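PDB 6C62: 1-carboxybiuret hydrolase subunit AtzE from Pseudomonas sp., which hydrolyses 1-carboxybiuret to urea-1,3-dicarboxylate and ammonia, a step in the bacterial breakdown of atrazine. Local coordinates for residues N139-G144 and G423-V428; P178-G183 and P370-S375. One frame throughout, in Å; residues are numbered along the deposited sequence.

Interaction 1: residues N139-G144 and G423-V428; sequences NPHDTG and GMPIGV
M424 is bent at chi2 (-61°) and chi3 (-75°), and these bends bring SD and CE to the turn N139-D142. N139 has CG anti to its backbone N (chi1 -161°), and its amide meets the methionine tip to tip. M424 CE lies 3.8 Å from N139 ND2. The sulfur sits over the next part of the turn, with M424 SD 4.0 Å from D142 CB and 4.1 Å from H141 CB. P425 CG approaches the H141 ring obliquely, 4.2 Å from CD2. The contact is van der Waals packing against a type I beta turn. N139 OD1 braces the turn by accepting from H141 N at 2.9 Å, on a lone pair, as an Asx turn. N139 ND2 bonds to the carbonyls of L181 and I146, and H141 NE2 to that of C182. An alanine in place of N139 would probably leave the L181 and I146 carbonyls without this donor and open a gap beside the M424 methyl. The H141 ring also meets W417 edge-to-face. P140 packs on helices 17-35 and 152-159, while P425 leads directly into strand 426-432 of the large mixed sheet.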
ATOM      1  N   ASN A 139      34.155   9.449  13.783  1.00 14.07           N
ATOM      2  CA  ASN A 139      34.126  10.739  13.115  1.00 13.11           C
ATOM      3  C   ASN A 139      35.540  11.212  12.827  1.00 14.30           C
ATOM      4  O   ASN A 139      36.326  11.392  13.765  1.00 15.71           O
ATOM      5  CB  ASN A 139      33.415  11.745  14.005  1.00 12.75           C
ATOM      6  CG  ASN A 139      32.949  12.941  13.256  1.00 13.91           C
ATOM      7  OD1 ASN A 139      33.748  13.604  12.597  1.00 15.59           O
ATOM      8  ND2 ASN A 139      31.641  13.239  13.343  1.00 12.20           N
ATOM      9  N   PRO A 140      35.884  11.492  11.564  1.00 14.79           N
ATOM     10  CA  PRO A 140      37.231  11.979  11.277  1.00 14.85           C
ATOM     11  C   PRO A 140      37.562  13.322  11.869  1.00 15.24           C
ATOM     12  O   PRO A 140      38.721  13.592  12.015  1.00 14.73           O
ATOM     13  CB  PRO A 140      37.236  12.061   9.734  1.00 16.12           C
ATOM     14  CG  PRO A 140      36.250  11.075   9.313  1.00 15.09           C
ATOM     15  CD  PRO A 140      35.166  11.220  10.320  1.00 15.14           C
ATOM     16  N   HIS A 141      36.583  14.144  12.212  1.00 15.56           N
ATOM     17  CA  HIS A 141      36.887  15.425  12.905  1.00 17.17           C
ATOM     18  C   HIS A 141      37.167  15.253  14.400  1.00 18.83           C
ATOM     19  O   HIS A 141      37.713  16.174  15.039  1.00 18.81           O
ATOM     20  CB  HIS A 141      35.761  16.445  12.719  1.00 16.39           C
ATOM     21  CG  HIS A 141      35.468  16.732  11.275  1.00 17.24           C
ATOM     22  ND1 HIS A 141      36.412  17.239  10.416  1.00 16.48           N
ATOM     23  CD2 HIS A 141      34.366  16.474  10.517  1.00 16.74           C
ATOM     24  CE1 HIS A 141      35.887  17.356   9.204  1.00 19.20           C
ATOM     25  NE2 HIS A 141      34.648  16.884   9.232  1.00 16.57           N
ATOM     26  N   ASP A 142      36.757  14.124  14.980  1.00 18.47           N
ATOM     27  CA  ASP A 142      37.065  13.805  16.379  1.00 18.43           C
ATOM     28  C   ASP A 142      36.711  12.353  16.581  1.00 17.10           C
ATOM     29  O   ASP A 142      35.509  11.985  16.727  1.00 15.59           O
ATOM     30  CB  ASP A 142      36.278  14.725  17.300  1.00 19.98           C
ATOM     31  CG  ASP A 142      36.472  14.408  18.801  1.00 22.25           C
ATOM     32  OD1 ASP A 142      36.991  13.345  19.172  1.00 20.11           O
ATOM     33  OD2 ASP A 142      36.058  15.246  19.631  1.00 21.62           O
ATOM     34  N   THR A 143      37.750  11.516  16.631  1.00 15.48           N
ATOM     35  CA  THR A 143      37.553  10.100  16.601  1.00 16.36           C
ATOM     36  C   THR A 143      36.986   9.482  17.865  1.00 17.02           C
ATOM     37  O   THR A 143      36.683   8.302  17.845  1.00 15.60           O
ATOM     38  CB  THR A 143      38.794   9.346  16.140  1.00 17.41           C
ATOM     39  OG1 THR A 143      39.856   9.587  17.029  1.00 17.88           O
ATOM     40  CG2 THR A 143      39.236   9.805  14.670  1.00 17.66           C
ATOM     41  N   GLY A 144      36.770  10.275  18.923  1.00 16.32           N
ATOM     42  CA  GLY A 144      35.990   9.792  20.066  1.00 17.12           C
ATOM     43  C   GLY A 144      34.469  10.016  19.874  1.00 15.84           C
ATOM     44  O   GLY A 144      33.665   9.650  20.729  1.00 15.31           O
ATOM     45  N   GLY A 423      34.354  23.217  17.506  1.00 27.10           N
ATOM     46  CA  GLY A 423      34.796  22.993  16.132  1.00 26.24           C
ATOM     47  C   GLY A 423      34.078  21.889  15.363  1.00 24.82           C
ATOM     48  O   GLY A 423      34.564  21.509  14.308  1.00 26.21           O
ATOM     49  N   MET A 424      32.939  21.376  15.858  1.00 20.92           N
ATOM     50  CA  MET A 424      32.234  20.269  15.169  1.00 19.24           C
ATOM     51  C   MET A 424      31.187  20.806  14.199  1.00 17.78           C
ATOM     52  O   MET A 424      30.575  21.871  14.435  1.00 17.08           O
ATOM     53  CB  MET A 424      31.610  19.296  16.168  1.00 18.71           C
ATOM     54  CG  MET A 424      32.599  18.515  17.026  1.00 19.86           C
ATOM     55  SD  MET A 424      33.703  17.466  16.067  1.00 21.91           S
ATOM     56  CE  MET A 424      32.643  16.096  15.600  1.00 24.06           C
ATOM     57  N   PRO A 425      30.972  20.092  13.083  1.00 16.71           N
ATOM     58  CA  PRO A 425      29.980  20.613  12.137  1.00 15.78           C
ATOM     59  C   PRO A 425      28.508  20.257  12.518  1.00 16.19           C
ATOM     60  O   PRO A 425      28.250  19.431  13.392  1.00 15.01           O
ATOM     61  CB  PRO A 425      30.371  19.936  10.822  1.00 16.40           C
ATOM     62  CG  PRO A 425      30.879  18.625  11.256  1.00 16.49           C
ATOM     63  CD  PRO A 425      31.588  18.852  12.604  1.00 17.15           C
ATOM     64  N   ILE A 426      27.588  20.906  11.827  1.00 16.22           N
ATOM     65  CA  ILE A 426      26.181  20.563  11.880  1.00 18.68           C
ATOM     66  C   ILE A 426      25.555  20.935  10.555  1.00 16.77           C
ATOM     67  O   ILE A 426      25.930  21.911   9.933  1.00 19.17           O
ATOM     68  CB  ILE A 426      25.498  21.178  13.117  1.00 19.84           C
ATOM     69  CG1 ILE A 426      24.255  20.403  13.492  1.00 21.82           C
ATOM     70  CG2 ILE A 426      25.202  22.634  12.879  1.00 21.81           C
ATOM     71  CD1 ILE A 426      23.733  20.752  14.869  1.00 22.34           C
ATOM     72  N   GLY A 427      24.651  20.095  10.057  1.00 17.12           N
ATOM     73  CA  GLY A 427      24.102  20.284   8.743  1.00 14.47           C
ATOM     74  C   GLY A 427      22.792  21.047   8.747  1.00 13.97           C
ATOM     75  O   GLY A 427      22.072  21.083   9.776  1.00 12.70           O
ATOM     76  N   VAL A 428      22.480  21.627   7.583  0.50 13.65           N
ATOM     77  CA  VAL A 428      21.186  22.229   7.351  0.50 14.67           C
ATOM     78  C   VAL A 428      20.455  21.475   6.243  0.50 14.09           C
ATOM     79  O   VAL A 428      21.035  21.214   5.177  0.50 16.21           O
ATOM     80  CB  VAL A 428      21.363  23.735   6.998  0.50 15.29           C
ATOM     81  CG1 VAL A 428      21.992  23.933   5.650  0.50 15.12           C
ATOM     82  CG2 VAL A 428      20.034  24.430   6.967  0.50 16.22           C
TER

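Interaction 2: residues P178-G183 and P370-S375; sequences PASLCG and PATPIS
The hydroxyl of T372 takes part in two hydrogen bonds. T372 OG1 accepts from S180 OG at 2.7 Å and donates to I374 O at 3.0 Å. The second bond stays within its own loop, and the donor stands 42° above the plane of the I374 carbonyl. S180 OG in turn accepts from G427 N. The result is a relay with one direction: backbone N-H, serine, threonine, backbone carbonyl. Both hydroxyls are buried, and each has a donor and an acceptor, which fixes how they turn. S180 has OG anti to its backbone N (chi1 -175°), and this extends the hydroxyl from the helix toward the loop. T372 has OG1 between its backbone N and carbonyl carbon (chi1 50°), where it can serve S180 and I374 together.

Nonpolar groups pack beside this pair. A371 CB packs on S180 CB at 3.7 Å. T372 CG2 lies 3.7 Å from S180 OG. L181 adds a methyl on the next position of the helix. Its CD2 reaches the loop backbone, 3.6 Å from I374 O and 3.8 Å from S375 C. The L181 and T372 side chains are oblique to one another. The bond from T372 and the L181 methyl thus both meet the I374 carbonyl.

The contact lies near, but not in, the probable active site. The T372 side chain is about 10 Å from that of S174, which by similarity forms the acyl-ester intermediate. Helix 176-182 begins just after S174; G183, with positive phi, is the first residue beyond it. The loop follows strand 366-370. It is flanked by strand 426-432, where I426 touches S180, T372 and S375, while P370 packs on helix 270-283.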
ATOM      1  N   PRO A 178      24.481  11.452   8.912  1.00 11.77           N
ATOM      2  CA  PRO A 178      25.935  11.443   8.745  1.00 12.13           C
ATOM      3  C   PRO A 178      26.500  12.622   7.966  1.00 11.78           C
ATOM      4  O   PRO A 178      27.601  13.045   8.248  1.00 11.93           O
ATOM      5  CB  PRO A 178      26.240  10.109   8.027  1.00 13.43           C
ATOM      6  CG  PRO A 178      24.936   9.583   7.598  1.00 14.30           C
ATOM      7  CD  PRO A 178      23.826  10.263   8.358  1.00 12.92           C
ATOM      8  N   ALA A 179      25.770  13.162   7.006  1.00 10.70           N
ATOM      9  CA  ALA A 179      26.200  14.371   6.359  1.00 10.87           C
ATOM     10  C   ALA A 179      26.342  15.486   7.394  1.00 11.01           C
ATOM     11  O   ALA A 179      27.373  16.198   7.425  1.00 11.49           O
ATOM     12  CB  ALA A 179      25.225  14.810   5.266  1.00  9.99           C
ATOM     13  N   SER A 180      25.342  15.612   8.259  1.00 11.58           N
ATOM     14  CA  SER A 180      25.379  16.625   9.328  1.00 11.35           C
ATOM     15  C   SER A 180      26.580  16.444  10.269  1.00 12.33           C
ATOM     16  O   SER A 180      27.350  17.393  10.524  1.00 12.80           O
ATOM     17  CB  SER A 180      24.115  16.593  10.135  1.00 11.06           C
ATOM     18  OG  SER A 180      24.028  17.615  11.109  1.00 10.57           O
ATOM     19  N   LEU A 181      26.680  15.250  10.829  1.00 12.51           N
ATOM     20  CA  LEU A 181      27.657  14.945  11.816  1.00 12.78           C
ATOM     21  C   LEU A 181      29.110  14.873  11.316  1.00 13.49           C
ATOM     22  O   LEU A 181      30.006  15.254  12.085  1.00 13.21           O
ATOM     23  CB  LEU A 181      27.278  13.727  12.594  1.00 12.74           C
ATOM     24  CG  LEU A 181      25.922  13.759  13.278  1.00 12.92           C
ATOM     25  CD1 LEU A 181      25.837  12.621  14.277  1.00 13.86           C
ATOM     26  CD2 LEU A 181      25.694  15.079  13.987  1.00 13.59           C
ATOM     27  N   CYS A 182      29.321  14.472  10.062  1.00 13.24           N
ATOM     28  CA  CYS A 182      30.657  14.419   9.445  1.00 13.83           C
ATOM     29  C   CYS A 182      31.053  15.710   8.702  1.00 13.58           C
ATOM     30  O   CYS A 182      32.209  15.845   8.249  1.00 12.79           O
ATOM     31  CB  CYS A 182      30.776  13.225   8.514  1.00 13.63           C
ATOM     32  SG  CYS A 182      30.868  11.665   9.398  1.00 16.79           S
ATOM     33  N   GLY A 183      30.127  16.644   8.537  1.00 12.39           N
ATOM     34  CA  GLY A 183      30.433  17.819   7.804  1.00 12.09           C
ATOM     35  C   GLY A 183      30.663  17.596   6.321  1.00 11.88           C
ATOM     36  O   GLY A 183      31.599  18.158   5.744  1.00 12.29           O
ATOM     37  N   PRO A 370      17.217  22.413  10.600  1.00 15.04           N
ATOM     38  CA  PRO A 370      18.476  21.763  10.908  1.00 15.13           C
ATOM     39  C   PRO A 370      18.382  20.292  10.580  1.00 15.45           C
ATOM     40  O   PRO A 370      17.285  19.730  10.523  1.00 14.11           O
ATOM     41  CB  PRO A 370      18.655  21.989  12.425  1.00 16.76           C
ATOM     42  CG  PRO A 370      17.426  22.745  12.906  1.00 17.89           C
ATOM     43  CD  PRO A 370      16.398  22.650  11.806  1.00 16.08           C
ATOM     44  N   ALA A 371      19.522  19.686  10.304  1.00 14.80           N
ATOM     45  CA  ALA A 371      19.594  18.253  10.031  1.00 14.53           C
ATOM     46  C   ALA A 371      19.596  17.371  11.266  1.00 14.93           C
ATOM     47  O   ALA A 371      19.058  16.239  11.246  1.00 15.63           O
ATOM     48  CB  ALA A 371      20.824  17.954   9.190  1.00 16.09           C
ATOM     49  N   THR A 372      20.254  17.813  12.329  1.00 13.50           N
ATOM     50  CA  THR A 372      20.313  17.051  13.572  1.00 13.30           C
ATOM     51  C   THR A 372      20.148  18.045  14.725  1.00 14.12           C
ATOM     52  O   THR A 372      20.432  19.239  14.533  1.00 14.72           O
ATOM     53  CB  THR A 372      21.673  16.310  13.720  1.00 13.41           C
ATOM     54  OG1 THR A 372      22.758  17.224  13.479  1.00 13.69           O
ATOM     55  CG2 THR A 372      21.763  15.172  12.782  1.00 13.50           C
ATOM     56  N   PRO A 373      19.647  17.591  15.889  1.00 14.66           N
ATOM     57  CA  PRO A 373      19.406  18.515  17.020  1.00 14.29           C
ATOM     58  C   PRO A 373      20.688  19.059  17.638  1.00 14.60           C
ATOM     59  O   PRO A 373      20.684  20.176  18.123  1.00 14.88           O
ATOM     60  CB  PRO A 373      18.637  17.683  18.031  1.00 15.87           C
ATOM     61  CG  PRO A 373      18.356  16.388  17.392  1.00 17.27           C
ATOM     62  CD  PRO A 373      19.212  16.229  16.184  1.00 15.18           C
ATOM     63  N   ILE A 374      21.763  18.276  17.574  1.00 14.74           N
ATOM     64  CA  ILE A 374      23.068  18.612  18.067  1.00 16.08           C
ATOM     65  C   ILE A 374      24.157  18.028  17.115  1.00 15.43           C
ATOM     66  O   ILE A 374      23.858  17.194  16.238  1.00 14.71           O
ATOM     67  CB  ILE A 374      23.299  17.970  19.470  1.00 18.08           C
ATOM     68  CG1 ILE A 374      23.079  16.447  19.430  1.00 19.97           C
ATOM     69  CG2 ILE A 374      22.344  18.514  20.528  1.00 18.20           C
ATOM     70  CD1 ILE A 374      23.681  15.703  20.588  1.00 22.28           C
ATOM     71  N   SER A 375      25.402  18.437  17.327  0.50 13.93           N
ATOM     72  CA  SER A 375      26.556  17.838  16.649  0.50 14.00           C
ATOM     73  C   SER A 375      26.930  16.493  17.270  0.50 14.27           C
ATOM     74  O   SER A 375      26.348  16.097  18.287  0.50 15.14           O
ATOM     75  CB  SER A 375      27.745  18.796  16.713  0.50 13.71           C
ATOM     76  OG  SER A 375      27.478  19.876  15.852  0.50 14.11           O
TER

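How the interactions relate
From the N terminus, the chain first passes 139-144, after strand 135-139, then the end of helix 176-182. It later reaches the loop at 370-375, where interaction 2 closes a span of 186 residues. Further on, 423-428 returns to 139-144, and interaction 1 closes a span of 278. Interaction 2 is therefore nested inside interaction 1. Their centres are 8 Å apart. The segments also touch directly, 423-428 against both 178-183 and 370-375: S375 OG hydrogen-bonds to P425 O, and P425 packs against G183. Together they join the turn after strand 135-139, the helix following S174, and the neighbouring strands 366-370 and 426-432 of the mixed sheet.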